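Local coordinates for protein putative oxidoreductase (Gluconobacter oxydans, PDB 3WJ7) that is an SDR-family reductase, probably a nicotinamide-dependent enzyme acting on carbonyl substrates, at residues Arg160-Gln163 / Glu164-Leu168; Glu104-Arg107 / Asn108-Ala112. All blocks are in the same frame, centred on the assembly; numbering follows the deposited sequence.

Contact 1 of 2, residues Arg160-Gln163 / Glu164-Leu168; sequences RAEQ and EVLRL
Arg160 and Glu164, one turn apart in helix 153-172, are joined by the first of four successive i to i+4 backbone hydrogen bonds, Glu164 N to Arg160 O at 2.9 Å. The bonds from Val165 to Ala161 and from Leu166 to Glu162 follow, the latter nearly straight. Arg167 N to Gln163 O, 3.0 Å, is more bent, 138° (N-H...O). Among the side chains, Glu162 and Leu166 run side by side in the same direction, Glu162 CG 4.0 Å from Leu166 CD1. Glu162 CG is anti to the backbone N (chi1 163°) and the chain stays extended, which carries OE2 past this methyl to Ser125 OG, its hydrogen-bond partner. The Gln163 chain bends at chi2 (-57°) and crosses Leu166 at a slant, Gln163 OE1 3.9 Å from Leu166 CD1. On another side of the helix, Ala161 and Val165 pack on Tyr123 of strand 120-124. Arg160 leads away to salt bridges with Glu147 and with Asp94 of the second subunit. The contact thus has a largely apolar side set against the central sheet, with the buried Glu162 carboxylate held by Ser125, while Arg160 finds its charged partners beyond these residues, one of them across the subunit interface.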
ATOM      1  N   ARG A 160      -5.170  14.955   3.247  1.00 32.87           N
ATOM      2  CA  ARG A 160      -4.021  15.146   4.097  1.00 33.24           C
ATOM      3  C   ARG A 160      -3.177  16.340   3.699  1.00 35.40           C
ATOM      4  O   ARG A 160      -2.701  17.132   4.576  1.00 34.87           O
ATOM      5  CB  ARG A 160      -3.147  13.896   4.156  1.00 36.16           C
ATOM      6  CG  ARG A 160      -3.840  12.780   4.896  1.00 41.59           C
ATOM      7  CD  ARG A 160      -2.865  11.715   5.319  1.00 46.87           C
ATOM      8  NE  ARG A 160      -3.557  10.847   6.264  1.00 53.38           N
ATOM      9  CZ  ARG A 160      -3.420   9.524   6.292  1.00 53.51           C
ATOM     10  NH1 ARG A 160      -2.628   8.911   5.418  1.00 53.30           N
ATOM     11  NH2 ARG A 160      -4.063   8.811   7.199  1.00 53.31           N
ATOM     12  N   ALA A 161      -2.993  16.500   2.389  1.00 35.11           N
ATOM     13  CA  ALA A 161      -2.186  17.623   1.883  1.00 35.20           C
ATOM     14  C   ALA A 161      -2.858  18.953   2.236  1.00 35.78           C
ATOM     15  O   ALA A 161      -2.206  19.882   2.780  1.00 35.74           O
ATOM     16  CB  ALA A 161      -1.959  17.507   0.382  1.00 34.55           C
ATOM     17  N   GLU A 162      -4.163  19.038   1.993  1.00 34.64           N
ATOM     18  CA  GLU A 162      -4.847  20.270   2.354  1.00 37.82           C
ATOM     19  C   GLU A 162      -4.693  20.509   3.866  1.00 36.78           C
ATOM     20  O   GLU A 162      -4.458  21.647   4.278  1.00 37.70           O
ATOM     21  CB  GLU A 162      -6.328  20.308   1.923  1.00 39.12           C
ATOM     22  CG  GLU A 162      -7.105  21.392   2.666  1.00 39.63           C
ATOM     23  CD  GLU A 162      -8.513  21.620   2.141  1.00 44.44           C
ATOM     24  OE1 GLU A 162      -9.496  21.384   2.885  1.00 46.85           O
ATOM     25  OE2 GLU A 162      -8.657  22.036   0.981  1.00 42.99           O
ATOM     26  N   GLN A 163      -4.822  19.472   4.690  1.00 34.59           N
ATOM     27  CA  GLN A 163      -4.709  19.685   6.150  1.00 36.72           C
ATOM     28  C   GLN A 163      -3.334  20.215   6.507  1.00 36.71           C
ATOM     29  O   GLN A 163      -3.224  21.062   7.383  1.00 37.44           O
ATOM     30  CB  GLN A 163      -5.029  18.443   6.983  1.00 36.92           C
ATOM     31  CG  GLN A 163      -6.506  18.048   6.981  1.00 41.02           C
ATOM     32  CD  GLN A 163      -7.430  19.158   7.474  1.00 45.48           C
ATOM     33  OE1 GLN A 163      -8.280  19.637   6.739  1.00 45.96           O
ATOM     34  NE2 GLN A 163      -7.254  19.574   8.724  1.00 49.82           N
ATOM     35  N   GLU A 164      -2.300  19.744   5.807  1.00 36.59           N
ATOM     36  CA  GLU A 164      -0.969  20.268   6.011  1.00 38.74           C
ATOM     37  C   GLU A 164      -0.888  21.771   5.759  1.00 38.18           C
ATOM     38  O   GLU A 164      -0.313  22.511   6.542  1.00 37.42           O
ATOM     39  CB  GLU A 164       0.037  19.558   5.119  1.00 43.07           C
ATOM     40  CG  GLU A 164       0.778  18.449   5.810  1.00 56.16           C
ATOM     41  CD  GLU A 164       2.063  18.908   6.521  1.00 74.50           C
ATOM     42  OE1 GLU A 164       2.070  19.936   7.275  1.00 66.67           O
ATOM     43  OE2 GLU A 164       3.089  18.198   6.332  1.00 83.88           O
ATOM     44  N   VAL A 165      -1.434  22.217   4.635  1.00 37.63           N
ATOM     45  CA  VAL A 165      -1.410  23.615   4.335  1.00 36.40           C
ATOM     46  C   VAL A 165      -2.138  24.375   5.457  1.00 38.77           C
ATOM     47  O   VAL A 165      -1.595  25.366   5.978  1.00 42.17           O
ATOM     48  CB  VAL A 165      -1.980  23.895   2.936  1.00 35.89           C
ATOM     49  CG1 VAL A 165      -2.041  25.394   2.701  1.00 36.65           C
ATOM     50  CG2 VAL A 165      -1.124  23.234   1.863  1.00 32.22           C
ATOM     51  N   LEU A 166      -3.333  23.922   5.856  1.00 36.47           N
ATOM     52  CA  LEU A 166      -4.047  24.626   6.954  1.00 39.63           C
ATOM     53  C   LEU A 166      -3.237  24.670   8.268  1.00 40.34           C
ATOM     54  O   LEU A 166      -3.379  25.632   9.045  1.00 41.27           O
ATOM     55  CB  LEU A 166      -5.478  24.098   7.211  1.00 34.96           C
ATOM     56  CG  LEU A 166      -6.404  24.281   6.012  1.00 36.78           C
ATOM     57  CD1 LEU A 166      -7.635  23.399   6.112  1.00 37.19           C
ATOM     58  CD2 LEU A 166      -6.806  25.725   5.803  1.00 34.48           C
ATOM     59  N   ARG A 167      -2.391  23.662   8.506  1.00 39.16           N
ATOM     60  CA  ARG A 167      -1.596  23.621   9.736  1.00 42.94           C
ATOM     61  C   ARG A 167      -0.527  24.709   9.608  1.00 43.05           C
ATOM     62  O   ARG A 167      -0.387  25.561  10.478  1.00 42.89           O
ATOM     63  CB  ARG A 167      -1.005  22.208   9.979  1.00 49.44           C
ATOM     64  CG  ARG A 167      -0.454  21.915  11.390  1.00 53.76           C
ATOM     65  CD  ARG A 167       0.586  20.770  11.500  1.00 51.24           C
ATOM     66  NE  ARG A 167       1.375  20.520  10.282  1.00 54.91           N
ATOM     67  CZ  ARG A 167       2.631  20.926  10.017  1.00 56.77           C
ATOM     68  NH1 ARG A 167       3.374  21.661  10.878  1.00 52.83           N
ATOM     69  NH2 ARG A 167       3.143  20.588   8.835  1.00 47.49           N
ATOM     70  N   LEU A 168       0.156  24.742   8.469  1.00 41.32           N
ATOM     71  CA  LEU A 168       1.160  25.763   8.228  1.00 39.47           C
ATOM     72  C   LEU A 168       0.598  27.166   8.160  1.00 39.96           C
ATOM     73  O   LEU A 168       1.285  28.109   8.510  1.00 44.33           O
ATOM     74  CB  LEU A 168       1.971  25.444   6.971  1.00 38.30           C
ATOM     75  CG  LEU A 168       2.789  24.148   7.034  1.00 37.39           C
ATOM     76  CD1 LEU A 168       3.256  23.743   5.648  1.00 37.18           C
ATOM     77  CD2 LEU A 168       3.994  24.304   7.948  1.00 37.28           C
TER

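Contact 2 of 2, residues Glu104-Arg107 / Asn108-Ala112; sequences EGTR and NLMLA
Asn108 lays the face of its amide against Glu104 O, one turn back in helix 95-115, with Asn108 CG 3.3 Å from that oxygen. Glu104 O also accepts the backbone N-H of Asn108 at 2.8 Å (N to O). With CG anti to its own carbonyl carbon (chi1 -64°), the Asn108 amide lies back along the helix, and ND2 is hydrogen-bonded to Leu65 O. An alanine here would remove that amide and would probably leave Leu65 O without this donor, weakening the tie between the helix and the segment around Leu65. Met110 CG lies beside Thr106 O, the acceptor of the Met110 N-H. Bends at chi2 (-49°) and again at chi3 curl Met110 CE back to 4.0 Å from Thr106 O. The Thr106 methyl CG2 approaches Met110 CG at 4.3 Å, while OG1 turns to Asn102 O and His83 NE2. Arg107 CG lies 4.2 Å from Leu111 CD1; that methyl also meets the guanidinium obliquely. Leu109 reaches Leu81 and His83 of strand 78-83. The chemistry therefore changes round the helix: Leu109 and Met110 pack on strand 78-83 within a beta-alpha-beta unit, Met110 and Leu111 also on helix 153-172, an amide ties down a neighbouring segment, and an arginine occupies the exposed side.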
ATOM      1  N   GLU A 104       4.372  15.122   1.704  1.00 37.81           N
ATOM      2  CA  GLU A 104       5.644  15.686   2.081  1.00 41.12           C
ATOM      3  C   GLU A 104       6.149  16.703   1.092  1.00 40.97           C
ATOM      4  O   GLU A 104       6.785  17.686   1.513  1.00 45.71           O
ATOM      5  CB  GLU A 104       6.731  14.605   2.306  1.00 48.16           C
ATOM      6  CG  GLU A 104       6.180  13.328   2.942  1.00 65.32           C
ATOM      7  CD  GLU A 104       6.849  12.906   4.241  1.00 77.64           C
ATOM      8  OE1 GLU A 104       7.808  13.599   4.683  1.00 87.74           O
ATOM      9  OE2 GLU A 104       6.390  11.876   4.822  1.00 73.44           O
ATOM     10  N   GLY A 105       5.908  16.472  -0.202  1.00 36.40           N
ATOM     11  CA  GLY A 105       6.363  17.386  -1.259  1.00 34.66           C
ATOM     12  C   GLY A 105       5.783  18.789  -1.095  1.00 37.63           C
ATOM     13  O   GLY A 105       6.491  19.808  -1.183  1.00 39.25           O
ATOM     14  N   THR A 106       4.486  18.822  -0.832  1.00 34.68           N
ATOM     15  CA  THR A 106       3.751  20.034  -0.559  1.00 35.56           C
ATOM     16  C   THR A 106       4.267  20.746   0.701  1.00 36.18           C
ATOM     17  O   THR A 106       4.360  21.969   0.731  1.00 37.01           O
ATOM     18  CB  THR A 106       2.264  19.660  -0.431  1.00 33.51           C
ATOM     19  OG1 THR A 106       1.792  19.293  -1.727  1.00 36.80           O
ATOM     20  CG2 THR A 106       1.422  20.758   0.133  1.00 30.64           C
ATOM     21  N   ARG A 107       4.556  19.976   1.743  1.00 37.27           N
ATOM     22  CA  ARG A 107       5.155  20.510   2.939  1.00 38.88           C
ATOM     23  C   ARG A 107       6.555  21.108   2.579  1.00 39.42           C
ATOM     24  O   ARG A 107       6.820  22.277   2.875  1.00 36.72           O
ATOM     25  CB  ARG A 107       5.214  19.433   4.025  1.00 40.41           C
ATOM     26  CG  ARG A 107       5.664  19.914   5.398  1.00 44.42           C
ATOM     27  CD  ARG A 107       5.947  18.737   6.328  1.00 52.92           C
ATOM     28  NE  ARG A 107       6.246  19.175   7.701  1.00 70.36           N
ATOM     29  CZ  ARG A 107       6.513  18.373   8.749  1.00 86.86           C
ATOM     30  NH1 ARG A 107       6.517  17.035   8.649  1.00 83.37           N
ATOM     31  NH2 ARG A 107       6.773  18.919   9.934  1.00 88.33           N
ATOM     32  N   ASN A 108       7.419  20.366   1.886  1.00 34.99           N
ATOM     33  CA  ASN A 108       8.697  20.947   1.540  1.00 33.99           C
ATOM     34  C   ASN A 108       8.494  22.295   0.742  1.00 37.60           C
ATOM     35  O   ASN A 108       9.114  23.348   1.049  1.00 36.72           O
ATOM     36  CB  ASN A 108       9.571  19.926   0.793  1.00 35.13           C
ATOM     37  CG  ASN A 108       9.945  18.682   1.670  1.00 38.14           C
ATOM     38  OD1 ASN A 108       9.944  18.748   2.899  1.00 36.86           O
ATOM     39  ND2 ASN A 108      10.262  17.555   1.023  1.00 35.13           N
ATOM     40  N   LEU A 109       7.623  22.268  -0.261  1.00 33.83           N
ATOM     41  CA  LEU A 109       7.438  23.418  -1.064  1.00 33.65           C
ATOM     42  C   LEU A 109       6.978  24.595  -0.186  1.00 35.08           C
ATOM     43  O   LEU A 109       7.559  25.702  -0.263  1.00 35.39           O
ATOM     44  CB  LEU A 109       6.423  23.165  -2.174  1.00 32.27           C
ATOM     45  CG  LEU A 109       6.239  24.389  -3.076  1.00 32.41           C
ATOM     46  CD1 LEU A 109       7.549  24.709  -3.795  1.00 31.43           C
ATOM     47  CD2 LEU A 109       5.123  24.142  -4.083  1.00 34.09           C
ATOM     48  N   MET A 110       5.952  24.356   0.633  1.00 32.49           N
ATOM     49  CA  MET A 110       5.421  25.388   1.519  1.00 32.57           C
ATOM     50  C   MET A 110       6.466  25.946   2.508  1.00 33.39           C
ATOM     51  O   MET A 110       6.602  27.153   2.673  1.00 33.04           O
ATOM     52  CB  MET A 110       4.184  24.880   2.259  1.00 32.32           C
ATOM     53  CG  MET A 110       2.966  24.588   1.385  1.00 35.39           C
ATOM     54  SD  MET A 110       2.433  25.847   0.189  1.00 41.23           S
ATOM     55  CE  MET A 110       2.932  25.108  -1.352  1.00 38.62           C
ATOM     56  N   LEU A 111       7.206  25.063   3.171  1.00 36.29           N
ATOM     57  CA  LEU A 111       8.253  25.501   4.058  1.00 37.73           C
ATOM     58  C   LEU A 111       9.353  26.260   3.301  1.00 40.35           C
ATOM     59  O   LEU A 111       9.824  27.286   3.781  1.00 40.52           O
ATOM     60  CB  LEU A 111       8.824  24.336   4.827  1.00 39.40           C
ATOM     61  CG  LEU A 111       7.998  23.611   5.909  1.00 41.14           C
ATOM     62  CD1 LEU A 111       8.831  22.487   6.543  1.00 41.71           C
ATOM     63  CD2 LEU A 111       7.531  24.575   6.981  1.00 40.39           C
ATOM     64  N   ALA A 112       9.736  25.779   2.117  1.00 40.43           N
ATOM     65  CA  ALA A 112      10.760  26.467   1.303  1.00 36.91           C
ATOM     66  C   ALA A 112      10.357  27.865   0.873  1.00 36.25           C
ATOM     67  O   ALA A 112      11.185  28.779   0.918  1.00 36.23           O
ATOM     68  CB  ALA A 112      11.195  25.628   0.098  1.00 33.03           C
TER

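Contacts 1 and 2 are short runs of about two and a half turns on neighbouring helices, 153-172 and 95-115, that flank the central sheet of the Rossmann-type domain; their centres lie about 10 Å apart. Both are partly buried, and each turns apolar residues inward, contact 1 toward strands 120-124 and 176-185, contact 2 toward strand 78-83. The helices meet through Leu168, whose CD1 lies 3.7 Å from Met110 CB and whose CD2 packs on Leu111. Nearer the surface, Glu164 and Arg107 are joined by a long, weak ion pair, with Arg167 close to Arg107 as a like charge. Contact 1 carries more charge and reaches a second subunit through Arg160, whereas no other chain touches contact 2.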